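Local coordinates for protein enoyl-CoA hydratase (Mycobacterium avium, PDB 3OC7) that probably hydrates enoyl-CoA thioesters in fatty acid metabolism, as a trimeric member of the crotonase family, at residues M101-E106 with V226-D231. Numbering follows the deposited sequence.
With EDO (1,2-ethanediol), chain B.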
loop_
_atom_site.group_PDB
_atom_site.type_symbol
_atom_site.label_atom_id
_atom_site.label_comp_id
_atom_site.label_asym_id
_atom_site.label_seq_id
_atom_site.Cartn_x
_atom_site.Cartn_y
_atom_site.Cartn_z
ATOM N N MET A 101 -18.645 1.129 -12.722
ATOM C CA MET A 101 -17.748 1.164 -11.552
ATOM C C MET A 101 -17.891 2.456 -10.746
ATOM O O MET A 101 -17.978 2.430 -9.501
ATOM C CB MET A 101 -16.282 0.949 -11.978
ATOM C CG MET A 101 -15.967 -0.458 -12.572
ATOM S SD MET A 101 -14.178 -0.732 -12.813
ATOM C CE MET A 101 -13.778 0.649 -13.925
ATOM N N ARG A 102 -17.953 3.586 -11.445
ATOM C CA ARG A 102 -18.105 4.902 -10.803
ATOM C C ARG A 102 -19.435 5.056 -10.006
ATOM O O ARG A 102 -19.442 5.670 -8.924
ATOM C CB ARG A 102 -17.908 6.060 -11.814
ATOM C CG ARG A 102 -17.750 7.439 -11.144
ATOM C CD ARG A 102 -17.257 8.575 -12.067
ATOM N NE ARG A 102 -16.936 9.763 -11.256
ATOM C CZ ARG A 102 -15.999 10.664 -11.529
ATOM N NH1 ARG A 102 -15.245 10.573 -12.629
ATOM N NH2 ARG A 102 -15.824 11.684 -10.688
ATOM N N ALA A 103 -20.531 4.484 -10.521
ATOM C CA ALA A 103 -21.832 4.487 -9.816
ATOM C C ALA A 103 -21.748 3.758 -8.458
ATOM O O ALA A 103 -22.286 4.229 -7.445
ATOM C CB ALA A 103 -22.956 3.887 -10.684
ATOM N N ILE A 104 -21.042 2.617 -8.434
ATOM C CA ILE A 104 -20.835 1.854 -7.186
ATOM C C ILE A 104 -19.989 2.703 -6.201
ATOM O O ILE A 104 -20.345 2.860 -5.019
ATOM C CB ILE A 104 -20.161 0.457 -7.464
ATOM C CG1 ILE A 104 -21.098 -0.467 -8.263
ATOM C CG2 ILE A 104 -19.698 -0.218 -6.145
ATOM C CD1 ILE A 104 -20.416 -1.698 -8.817
ATOM N N VAL A 105 -18.878 3.271 -6.685
ATOM C CA VAL A 105 -17.970 4.079 -5.846
ATOM C C VAL A 105 -18.635 5.366 -5.273
ATOM O O VAL A 105 -18.354 5.738 -4.106
ATOM C CB VAL A 105 -16.625 4.378 -6.590
ATOM C CG1 VAL A 105 -15.695 5.239 -5.739
ATOM C CG2 VAL A 105 -15.894 3.090 -6.934
ATOM N N GLU A 106 -19.523 6.008 -6.049
ATOM C CA GLU A 106 -20.195 7.274 -5.645
ATOM C C GLU A 106 -21.384 7.095 -4.671
ATOM O O GLU A 106 -21.850 8.079 -4.080
ATOM C CB GLU A 106 -20.663 8.089 -6.881
ATOM C CG GLU A 106 -19.517 8.763 -7.660
ATOM C CD GLU A 106 -19.985 9.535 -8.911
ATOM O OE1 GLU A 106 -21.072 9.234 -9.433
ATOM O OE2 GLU A 106 -19.247 10.423 -9.388
ATOM N N VAL A 226 -9.723 7.452 -5.134
ATOM C CA VAL A 226 -10.215 6.643 -6.264
ATOM C C VAL A 226 -10.946 7.508 -7.315
ATOM O O VAL A 226 -10.657 7.404 -8.522
ATOM C CB VAL A 226 -11.113 5.449 -5.784
ATOM C CG1 VAL A 226 -11.666 4.641 -6.968
ATOM C CG2 VAL A 226 -10.314 4.515 -4.850
ATOM N N LEU A 227 -11.842 8.393 -6.871
ATOM C CA LEU A 227 -12.573 9.256 -7.806
ATOM C C LEU A 227 -11.649 10.253 -8.563
ATOM O O LEU A 227 -11.896 10.566 -9.749
ATOM C CB LEU A 227 -13.738 9.952 -7.088
ATOM C CG LEU A 227 -14.844 8.989 -6.607
ATOM C CD1 LEU A 227 -15.812 9.662 -5.625
ATOM C CD2 LEU A 227 -15.583 8.390 -7.801
ATOM N N GLU A 228 -10.575 10.698 -7.897
ATOM C CA GLU A 228 -9.563 11.559 -8.532
ATOM C C GLU A 228 -8.860 10.852 -9.687
ATOM O O GLU A 228 -8.565 11.489 -10.727
ATOM C CB GLU A 228 -8.511 12.033 -7.522
ATOM C CG GLU A 228 -9.004 13.022 -6.488
ATOM C CD GLU A 228 -7.956 13.307 -5.416
ATOM O OE1 GLU A 228 -6.793 13.614 -5.770
ATOM O OE2 GLU A 228 -8.292 13.221 -4.215
ATOM N N ARG A 229 -8.602 9.549 -9.524
ATOM C CA ARG A 229 -7.972 8.713 -10.569
ATOM C C ARG A 229 -8.888 8.558 -11.802
ATOM O O ARG A 229 -8.415 8.666 -12.949
ATOM C CB ARG A 229 -7.531 7.344 -9.989
ATOM C CG ARG A 229 -6.785 6.426 -10.967
ATOM C CD ARG A 229 -6.508 5.026 -10.400
ATOM N NE ARG A 229 -5.537 5.038 -9.298
ATOM C CZ ARG A 229 -4.244 4.742 -9.413
ATOM N NH1 ARG A 229 -3.727 4.401 -10.587
ATOM N NH2 ARG A 229 -3.469 4.780 -8.334
ATOM N N PHE A 230 -10.189 8.331 -11.571
ATOM C CA PHE A 230 -11.198 8.332 -12.651
ATOM C C PHE A 230 -11.171 9.671 -13.426
ATOM O O PHE A 230 -11.140 9.678 -14.666
ATOM C CB PHE A 230 -12.628 8.093 -12.103
ATOM C CG PHE A 230 -13.016 6.624 -11.874
ATOM C CD1 PHE A 230 -12.511 5.898 -10.799
ATOM C CD2 PHE A 230 -13.973 6.003 -12.713
ATOM C CE1 PHE A 230 -12.920 4.559 -10.569
ATOM C CE2 PHE A 230 -14.400 4.667 -12.501
ATOM C CZ PHE A 230 -13.873 3.941 -11.418
ATOM N N ASP A 231 -11.182 10.800 -12.707
ATOM C CA ASP A 231 -11.135 12.131 -13.339
ATOM C C ASP A 231 -9.910 12.289 -14.277
ATOM O O ASP A 231 -10.052 12.777 -15.406
ATOM C CB ASP A 231 -11.121 13.242 -12.273
ATOM C CG ASP A 231 -12.474 13.469 -11.610
ATOM O OD1 ASP A 231 -13.526 13.037 -12.137
ATOM O OD2 ASP A 231 -12.467 14.126 -10.544
HETATM C C1 EDO B . -4.015 4.138 -14.477
HETATM O O1 EDO B . -4.782 4.719 -13.416
HETATM C C2 EDO B . -2.533 4.139 -14.123
HETATM O O2 EDO B . -1.824 3.553 -15.224
#
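Arg102 stretches its side chain, extended from chi1 to chi3, over Leu227 and Phe230 on the neighbouring helix, with NE 4.0 Å from Leu227 CD2 and NH1 3.6 Å from Phe230 CB. Its guanidinium then meets Asp231 edge-on: Arg102 NH1 and NH2 each donate a hydrogen bond of 3.0 Å to the same oxygen, Asp231 OD1, in a salt bridge. Arg102 NE, in turn, points back along its own helix and donates to Glu106 OE2 at 3.0 Å, one turn further on, so the three residues form a salt-bridge network.

Alongside these charges the contact is apolar. Val105 CG1 lies 3.8 Å from Leu227 CD2 and 4.3 Å from Val226 CG1, while Met101 CB approaches the edge of the Phe230 ring, 3.9 Å from CZ. Leu157 and Thr158 of helix 156-159 pack against both Met101 and Phe230.

The contact joins helix 86-106 to the long helix 212-245 of the crotonase fold, its segments 120 residues apart in sequence. They run roughly antiparallel at 151°, and their axes come no closer than 11.1 Å, so side chains, not backbone, bridge the gap. On another side of 226-231, Arg229 NH1 donates to O1 of an ethanediol, probably from the crystallisation liquor, which is also hydrogen-bonded to Leu221 O of the second subunit.

The chemistry implies hydrophobic burial of Met101, Val105, Val226 and Phe230, with Arg102 pairing charges at the more exposed margin.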